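Long-range contacts in envelopment polyprotein (Bovine Schmallenberg virus BH80/Germany/2011, PDB 7A56), which probably drives fusion of the viral and host membranes as the class II envelope glycoprotein Gc: residues A113-L118 / D236-I241; K188-S193 / N240-K245. One frame throughout, in Å; residues are numbered along the deposited sequence.

Interaction 1: residues A113-L118 / D236-I241; sequences ASYRFL and DSMPNI
Tyr115, on the long strand 98-134, is bonded to the loop that leads into strand 241-245. Its hydroxyl donates to Pro239 O, with Tyr115 OH and Pro239 O 2.7 Å apart. The donor lies in the carbonyl plane, on a lone pair, and the C=O...donor angle is 142°. CG of Tyr115 is anti to the carbonyl carbon (chi1 -73°), which sets where the ring leaves the strand, and from there OH reaches Pro239 O. Pro239 O meets the ring at its edge, near its plane. Ala113 O of the same strand also lies in the ring plane at an edge.

Met238 fills in around the hydroxyl end. Met238 CB comes within 3.7 Å of Tyr115 OH. The chain then bends at chi3 (74°), which places Met238 CE at the ring edge, 4.1 Å from Tyr115 CE1. The two side chains cross obliquely. The sulphur packs on Ala113, and CE also lies close to Ala113 N. Met238 SD is 3.7 Å from Ala113 N and 4.1 Å from Ala113 CB. The proline ring adds Pro239 CD, 3.7 Å from Tyr115 OH. The phenol oxygen is therefore held by one directed bond and flanked by carbons of Met238 and Pro239. Ala113, Tyr115 and Met238 are all buried.

Strand 325-328 also covers this packing, through Val326, which touches both Tyr115 and Met238. The loop is also held by Glu196, whose OE1 accepts from the backbone N of Ser237 and of Met238. On strand 98-134, Ser114 bonds to Asp394 and Arg116 forms a salt bridge with Glu311, both residues of the second subunit. The contact is a strand-to-loop packing in which a buried tyrosine hydrogen-bonds to a loop carbonyl, within the beta-rich, trimeric fold of a class II fusion protein.

Interaction 2: residues K188-S193 / N240-K245; sequences KIYKKS and NIIAVK
Asn240 O receives the backbone N-H of Lys192, with Asn240 O and Lys192 N 2.8 Å apart. The N-H...O angle is 162°, so the bond is nearly straight at the hydrogen, and the donor lies in the carbonyl plane. The CA-H of Lys191 approaches the same oxygen. The side chains of Lys192 and Asn240 cross at about a right angle. The Lys192 chain is bent at chi3 (66°), which brings CE close to the Asn240 amide oxygen. Lys192 NZ makes a weak hydrogen bond to Asn240 OD1, at 3.4 Å. Its stronger partner is Met238 O.

From here an antiparallel ladder runs between residues 188-192 and 241-245, whose N-to-C directions differ by 149°. Lys188-Val244 and Tyr190-Ile242 are its hydrogen-bonded pairs. Ile189-Ala243 and Lys191-Ile241 are non-hydrogen-bonded pairs. Val244 N to Lys188 O is the shorter of the two bonds in its pair, at 2.8 Å.

On one face, Tyr190 spans two residues of the partner strand. Tyr190 CB sits 3.8 Å from Ile242 CG1. Its ring slants across to Val244, with Tyr190 CE1 3.8 Å from Val244 CG2. Ile242 CG1 lies between its own backbone N and carbonyl carbon (chi1 59°), which sets it against Tyr190 CB. Val249 and Val251 of strand 248-251 also touch Ile242.

The other face carries Ile189, Lys191, Ile241 and Ala243. Ile189 divides its branches: CG2 meets Ile241 CG2 at 3.7 Å, and CD1 meets Ala243 CB at 3.8 Å. Lys191 lays its CG near Ile241 CG1, and its extended chain carries NZ to a salt bridge with Asp256.

In the fold
The centres of the two interactions lie 6 Å apart, and both include Asn240 and Ile241. Along the chain, 113-118 comes first, then 188-193, then 236-245. Strand 187-192 pairs antiparallel with strand 98-134 on one side and with strand 241-245 on the other. Leu118 N to Ile189 O and Arg116 N to Lys191 O are probable hydrogen bonds between the two sites. Residues 236-245 therefore meet both strands: the loop packs on 113-118 in interaction 1, and the strand that follows pairs with 188-193 in interaction 2. Both sites touch the second subunit, so this part of the fold also borders a subunit interface of the postfusion trimer.

Interaction 1: residues A113-L118 / D236-I241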
ATOM      1  N   ALA A 113      12.880   2.457  -6.750  1.00 26.37           N
ATOM      2  CA  ALA A 113      13.282   3.270  -5.605  1.00 25.56           C
ATOM      3  C   ALA A 113      14.702   2.855  -5.178  1.00 27.02           C
ATOM      4  O   ALA A 113      15.215   1.784  -5.557  1.00 25.57           O
ATOM      5  CB  ALA A 113      12.283   3.134  -4.437  1.00 26.74           C
ATOM      6  N   SER A 114      15.361   3.768  -4.465  1.00 28.98           N
ATOM      7  CA  SER A 114      16.659   3.501  -3.883  1.00 29.36           C
ATOM      8  C   SER A 114      16.474   2.743  -2.571  1.00 27.21           C
ATOM      9  O   SER A 114      15.460   2.883  -1.874  1.00 26.78           O
ATOM     10  CB  SER A 114      17.434   4.802  -3.606  1.00 32.23           C
ATOM     11  OG  SER A 114      17.379   5.650  -4.773  1.00 35.76           O
ATOM     12  N   TYR A 115      17.476   1.939  -2.232  1.00 29.17           N
ATOM     13  CA  TYR A 115      17.509   1.205  -0.966  1.00 26.01           C
ATOM     14  C   TYR A 115      18.887   1.350  -0.350  1.00 29.17           C
ATOM     15  O   TYR A 115      19.891   1.547  -1.055  1.00 31.08           O
ATOM     16  CB  TYR A 115      17.177  -0.294  -1.167  1.00 28.71           C
ATOM     17  CG  TYR A 115      15.703  -0.550  -1.469  1.00 28.90           C
ATOM     18  CD1 TYR A 115      15.113  -0.119  -2.697  1.00 28.50           C
ATOM     19  CD2 TYR A 115      14.889  -1.208  -0.545  1.00 26.30           C
ATOM     20  CE1 TYR A 115      13.758  -0.346  -2.935  1.00 26.37           C
ATOM     21  CE2 TYR A 115      13.567  -1.457  -0.771  1.00 26.81           C
ATOM     22  CZ  TYR A 115      12.989  -1.009  -2.003  1.00 27.35           C
ATOM     23  OH  TYR A 115      11.647  -1.209  -2.240  1.00 25.18           O
ATOM     24  N   ARG A 116      18.930   1.190   0.983  1.00 31.80           N
ATOM     25  CA  ARG A 116      20.197   1.268   1.696  1.00 31.08           C
ATOM     26  C   ARG A 116      20.410   0.061   2.608  1.00 30.38           C
ATOM     27  O   ARG A 116      19.486  -0.507   3.213  1.00 27.37           O
ATOM     28  CB  ARG A 116      20.350   2.546   2.528  1.00 34.21           C
ATOM     29  CG  ARG A 116      19.341   2.716   3.580  1.00 39.54           C
ATOM     30  CD  ARG A 116      19.710   3.903   4.478  1.00 47.64           C
ATOM     31  NE  ARG A 116      18.629   4.173   5.426  1.00 51.39           N
ATOM     32  CZ  ARG A 116      18.631   3.787   6.697  1.00 55.94           C
ATOM     33  NH1 ARG A 116      17.595   4.072   7.485  1.00 57.48           N
ATOM     34  NH2 ARG A 116      19.681   3.139   7.194  1.00 58.07           N
ATOM     35  N   PHE A 117      21.676  -0.308   2.696  1.00 32.27           N
ATOM     36  CA  PHE A 117      22.024  -1.539   3.369  1.00 34.12           C
ATOM     37  C   PHE A 117      21.816  -1.377   4.869  1.00 31.54           C
ATOM     38  O   PHE A 117      22.268  -0.382   5.461  1.00 31.97           O
ATOM     39  CB  PHE A 117      23.461  -1.917   3.059  1.00 34.54           C
ATOM     40  CG  PHE A 117      23.962  -3.036   3.933  1.00 36.42           C
ATOM     41  CD1 PHE A 117      23.678  -4.358   3.628  1.00 35.66           C
ATOM     42  CD2 PHE A 117      24.714  -2.752   5.068  1.00 36.71           C
ATOM     43  CE1 PHE A 117      24.165  -5.383   4.467  1.00 35.94           C
ATOM     44  CE2 PHE A 117      25.161  -3.759   5.866  1.00 38.30           C
ATOM     45  CZ  PHE A 117      24.902  -5.063   5.540  1.00 37.51           C
ATOM     46  N   LEU A 118      21.125  -2.354   5.477  1.00 31.20           N
ATOM     47  CA  LEU A 118      20.942  -2.401   6.933  1.00 30.46           C
ATOM     48  C   LEU A 118      21.855  -3.404   7.639  1.00 29.37           C
ATOM     49  O   LEU A 118      22.575  -3.006   8.552  1.00 29.12           O
ATOM     50  CB  LEU A 118      19.486  -2.730   7.300  1.00 28.15           C
ATOM     51  CG  LEU A 118      18.434  -1.747   6.795  1.00 28.05           C
ATOM     52  CD1 LEU A 118      17.097  -2.237   7.376  1.00 27.19           C
ATOM     53  CD2 LEU A 118      18.762  -0.320   7.184  1.00 27.76           C
ATOM     54  N   ASP A 236       2.224   3.330  -4.397  1.00 23.45           N
ATOM     55  CA  ASP A 236       2.946   2.920  -3.196  1.00 27.88           C
ATOM     56  C   ASP A 236       3.012   1.374  -3.266  1.00 32.30           C
ATOM     57  O   ASP A 236       2.353   0.634  -2.571  1.00 42.31           O
ATOM     58  CB  ASP A 236       2.247   3.470  -1.954  1.00 33.97           C
ATOM     59  CG  ASP A 236       2.982   3.087  -0.680  1.00 45.64           C
ATOM     60  OD1 ASP A 236       4.207   2.843  -0.806  1.00 41.09           O
ATOM     61  OD2 ASP A 236       2.355   3.008   0.409  1.00 50.68           O
ATOM     62  N   SER A 237       3.831   0.879  -4.178  1.00 28.17           N
ATOM     63  CA  SER A 237       3.863  -0.507  -4.632  1.00 30.26           C
ATOM     64  C   SER A 237       5.106  -1.230  -4.101  1.00 30.79           C
ATOM     65  O   SER A 237       5.081  -2.454  -3.960  1.00 35.67           O
ATOM     66  CB  SER A 237       3.838  -0.581  -6.191  1.00 28.20           C
ATOM     67  OG  SER A 237       5.025   0.028  -6.892  1.00 28.95           O
ATOM     68  N   MET A 238       6.105  -0.511  -3.720  1.00 25.81           N
ATOM     69  CA  MET A 238       7.388  -1.172  -3.462  1.00 22.76           C
ATOM     70  C   MET A 238       7.619  -1.371  -1.957  1.00 22.54           C
ATOM     71  O   MET A 238       7.202  -0.551  -1.155  1.00 23.21           O
ATOM     72  CB  MET A 238       8.514  -0.336  -4.058  1.00 23.43           C
ATOM     73  CG  MET A 238       8.384  -0.309  -5.717  1.00 23.04           C
ATOM     74  SD  MET A 238       9.821   0.423  -6.320  1.00 28.36           S
ATOM     75  CE  MET A 238      11.156  -0.822  -6.118  1.00 26.01           C
ATOM     76  N   PRO A 239       8.268  -2.473  -1.598  1.00 23.24           N
ATOM     77  CA  PRO A 239       8.346  -2.869  -0.188  1.00 24.61           C
ATOM     78  C   PRO A 239       9.270  -1.967   0.619  1.00 26.72           C
ATOM     79  O   PRO A 239      10.252  -1.424   0.115  1.00 24.71           O
ATOM     80  CB  PRO A 239       8.915  -4.299  -0.252  1.00 23.86           C
ATOM     81  CG  PRO A 239       9.699  -4.337  -1.505  1.00 25.81           C
ATOM     82  CD  PRO A 239       8.803  -3.513  -2.496  1.00 23.36           C
ATOM     83  N   ASN A 240       8.981  -1.850   1.910  1.00 26.92           N
ATOM     84  CA  ASN A 240       9.823  -0.971   2.720  1.00 31.85           C
ATOM     85  C   ASN A 240      11.139  -1.644   3.094  1.00 25.32           C
ATOM     86  O   ASN A 240      12.195  -1.008   3.081  1.00 27.38           O
ATOM     87  CB  ASN A 240       9.069  -0.545   3.970  1.00 44.23           C
ATOM     88  CG  ASN A 240       8.920   0.943   4.025  1.00 60.68           C
ATOM     89  OD1 ASN A 240       8.220   1.560   3.180  1.00 61.35           O
ATOM     90  ND2 ASN A 240       9.627   1.557   4.973  1.00 71.82           N
ATOM     91  N   ILE A 241      11.095  -2.925   3.394  1.00 23.03           N
ATOM     92  CA  ILE A 241      12.300  -3.676   3.748  1.00 24.61           C
ATOM     93  C   ILE A 241      12.350  -4.907   2.865  1.00 22.69           C
ATOM     94  O   ILE A 241      11.331  -5.550   2.620  1.00 23.23           O
ATOM     95  CB  ILE A 241      12.317  -4.051   5.250  1.00 24.94           C
ATOM     96  CG1 ILE A 241      12.534  -2.766   6.061  1.00 29.65           C
ATOM     97  CG2 ILE A 241      13.459  -5.080   5.577  1.00 24.04           C
ATOM     98  CD1 ILE A 241      12.445  -2.905   7.532  1.00 32.54           C
TER

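Interaction 2: residues K188-S193 / N240-K245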
ATOM      1  N   LYS A 188      21.277 -10.340   3.002  1.00 27.66           N
ATOM      2  CA  LYS A 188      21.542  -8.917   3.229  1.00 30.01           C
ATOM      3  C   LYS A 188      20.218  -8.178   3.208  1.00 30.59           C
ATOM      4  O   LYS A 188      19.436  -8.345   2.280  1.00 32.16           O
ATOM      5  CB  LYS A 188      22.468  -8.308   2.172  1.00 36.47           C
ATOM      6  CG  LYS A 188      23.749  -9.120   1.933  1.00 45.98           C
ATOM      7  CD  LYS A 188      24.760  -8.328   1.080  1.00 55.42           C
ATOM      8  CE  LYS A 188      26.204  -8.829   1.306  1.00 65.23           C
ATOM      9  NZ  LYS A 188      26.340 -10.285   1.046  1.00 67.43           N
ATOM     10  N   ILE A 189      19.995  -7.343   4.205  1.00 28.35           N
ATOM     11  CA  ILE A 189      18.728  -6.673   4.416  1.00 28.09           C
ATOM     12  C   ILE A 189      18.946  -5.192   4.141  1.00 28.40           C
ATOM     13  O   ILE A 189      19.964  -4.600   4.586  1.00 29.55           O
ATOM     14  CB  ILE A 189      18.155  -6.935   5.827  1.00 28.29           C
ATOM     15  CG1 ILE A 189      17.501  -8.339   5.932  1.00 28.14           C
ATOM     16  CG2 ILE A 189      17.066  -5.881   6.146  1.00 25.58           C
ATOM     17  CD1 ILE A 189      18.364  -9.570   5.662  1.00 28.05           C
ATOM     18  N   TYR A 190      18.001  -4.621   3.322  1.00 28.12           N
ATOM     19  CA  TYR A 190      17.966  -3.230   2.877  1.00 27.88           C
ATOM     20  C   TYR A 190      16.629  -2.574   3.199  1.00 26.06           C
ATOM     21  O   TYR A 190      15.587  -3.227   3.254  1.00 26.53           O
ATOM     22  CB  TYR A 190      18.144  -3.123   1.372  1.00 29.75           C
ATOM     23  CG  TYR A 190      19.459  -3.700   0.890  1.00 31.00           C
ATOM     24  CD1 TYR A 190      19.587  -5.054   0.638  1.00 32.55           C
ATOM     25  CD2 TYR A 190      20.529  -2.868   0.609  1.00 33.27           C
ATOM     26  CE1 TYR A 190      20.798  -5.589   0.180  1.00 34.10           C
ATOM     27  CE2 TYR A 190      21.721  -3.372   0.130  1.00 35.15           C
ATOM     28  CZ  TYR A 190      21.838  -4.733  -0.090  1.00 37.44           C
ATOM     29  OH  TYR A 190      23.011  -5.236  -0.606  1.00 42.78           O
ATOM     30  N   LYS A 191      16.675  -1.261   3.400  1.00 25.49           N
ATOM     31  CA  LYS A 191      15.489  -0.451   3.636  1.00 27.55           C
ATOM     32  C   LYS A 191      15.318   0.558   2.486  1.00 24.44           C
ATOM     33  O   LYS A 191      16.304   1.160   2.034  1.00 25.13           O
ATOM     34  CB  LYS A 191      15.619   0.297   4.950  1.00 30.51           C
ATOM     35  CG  LYS A 191      14.328   0.947   5.407  1.00 31.51           C
ATOM     36  CD  LYS A 191      14.596   1.677   6.729  1.00 34.81           C
ATOM     37  CE  LYS A 191      13.299   2.142   7.356  1.00 34.31           C
ATOM     38  NZ  LYS A 191      13.477   2.708   8.754  1.00 33.29           N
ATOM     39  N   LYS A 192      14.066   0.822   2.117  1.00 23.83           N
ATOM     40  CA  LYS A 192      13.773   1.852   1.075  1.00 23.06           C
ATOM     41  C   LYS A 192      14.243   3.223   1.567  1.00 27.30           C
ATOM     42  O   LYS A 192      13.990   3.595   2.723  1.00 30.50           O
ATOM     43  CB  LYS A 192      12.271   1.848   0.797  1.00 25.98           C
ATOM     44  CG  LYS A 192      11.803   2.826  -0.347  1.00 26.69           C
ATOM     45  CD  LYS A 192      10.428   2.397  -0.903  1.00 29.42           C
ATOM     46  CE  LYS A 192       9.361   2.559   0.135  1.00 34.09           C
ATOM     47  NZ  LYS A 192       8.118   1.786  -0.209  1.00 34.24           N
ATOM     48  N   SER A 193      15.005   3.947   0.718  1.00 24.45           N
ATOM     49  CA  SER A 193      15.667   5.191   1.106  1.00 24.84           C
ATOM     50  C   SER A 193      15.377   6.327   0.122  1.00 28.43           C
ATOM     51  O   SER A 193      16.195   7.246  -0.022  1.00 29.72           O
ATOM     52  CB  SER A 193      17.182   4.972   1.255  1.00 31.63           C
ATOM     53  OG  SER A 193      17.783   4.529   0.026  1.00 32.47           O
ATOM     54  N   ASN A 240       8.981  -1.850   1.910  1.00 26.92           N
ATOM     55  CA  ASN A 240       9.823  -0.971   2.720  1.00 31.85           C
ATOM     56  C   ASN A 240      11.139  -1.644   3.094  1.00 25.32           C
ATOM     57  O   ASN A 240      12.195  -1.008   3.081  1.00 27.38           O
ATOM     58  CB  ASN A 240       9.069  -0.545   3.970  1.00 44.23           C
ATOM     59  CG  ASN A 240       8.920   0.943   4.025  1.00 60.68           C
ATOM     60  OD1 ASN A 240       8.220   1.560   3.180  1.00 61.35           O
ATOM     61  ND2 ASN A 240       9.627   1.557   4.973  1.00 71.82           N
ATOM     62  N   ILE A 241      11.095  -2.925   3.394  1.00 23.03           N
ATOM     63  CA  ILE A 241      12.300  -3.676   3.748  1.00 24.61           C
ATOM     64  C   ILE A 241      12.350  -4.907   2.865  1.00 22.69           C
ATOM     65  O   ILE A 241      11.331  -5.550   2.620  1.00 23.23           O
ATOM     66  CB  ILE A 241      12.317  -4.051   5.250  1.00 24.94           C
ATOM     67  CG1 ILE A 241      12.534  -2.766   6.061  1.00 29.65           C
ATOM     68  CG2 ILE A 241      13.459  -5.080   5.577  1.00 24.04           C
ATOM     69  CD1 ILE A 241      12.445  -2.905   7.532  1.00 32.54           C
ATOM     70  N   ILE A 242      13.541  -5.255   2.420  1.00 19.72           N
ATOM     71  CA  ILE A 242      13.738  -6.447   1.615  1.00 22.44           C
ATOM     72  C   ILE A 242      14.930  -7.243   2.138  1.00 26.59           C
ATOM     73  O   ILE A 242      15.824  -6.710   2.796  1.00 27.44           O
ATOM     74  CB  ILE A 242      13.999  -6.084   0.128  1.00 22.46           C
ATOM     75  CG1 ILE A 242      15.246  -5.182   0.041  1.00 25.17           C
ATOM     76  CG2 ILE A 242      12.735  -5.458  -0.469  1.00 19.32           C
ATOM     77  CD1 ILE A 242      15.763  -4.953  -1.428  1.00 28.34           C
ATOM     78  N   ALA A 243      14.986  -8.505   1.727  1.00 28.10           N
ATOM     79  CA  ALA A 243      16.143  -9.328   2.003  1.00 29.51           C
ATOM     80  C   ALA A 243      16.628  -9.869   0.669  1.00 31.75           C
ATOM     81  O   ALA A 243      15.825 -10.176  -0.207  1.00 34.24           O
ATOM     82  CB  ALA A 243      15.823 -10.454   3.004  1.00 28.54           C
ATOM     83  N   VAL A 244      17.935  -9.896   0.479  1.00 29.85           N
ATOM     84  CA  VAL A 244      18.549 -10.217  -0.804  1.00 32.87           C
ATOM     85  C   VAL A 244      19.460 -11.418  -0.617  1.00 34.51           C
ATOM     86  O   VAL A 244      20.307 -11.419   0.292  1.00 32.04           O
ATOM     87  CB  VAL A 244      19.321  -9.013  -1.369  1.00 34.07           C
ATOM     88  CG1 VAL A 244      20.046  -9.408  -2.644  1.00 38.08           C
ATOM     89  CG2 VAL A 244      18.308  -7.842  -1.654  1.00 32.41           C
ATOM     90  N   LYS A 245      19.270 -12.440  -1.462  1.00 36.34           N
ATOM     91  CA  LYS A 245      20.159 -13.602  -1.499  1.00 40.48           C
ATOM     92  C   LYS A 245      20.319 -14.055  -2.943  1.00 43.06           C
ATOM     93  O   LYS A 245      19.326 -14.336  -3.625  1.00 42.51           O
ATOM     94  CB  LYS A 245      19.652 -14.775  -0.643  1.00 41.20           C
ATOM     95  CG  LYS A 245      20.538 -16.052  -0.727  1.00 44.83           C
ATOM     96  CD  LYS A 245      20.240 -16.955   0.456  1.00 44.76           C
ATOM     97  CE  LYS A 245      21.297 -18.036   0.617  1.00 48.47           C
ATOM     98  NZ  LYS A 245      22.668 -17.456   0.674  1.00 50.57           N
TER
HETATM   99  O   HOH W   1      23.676 -12.068   0.121  1.00 59.57           O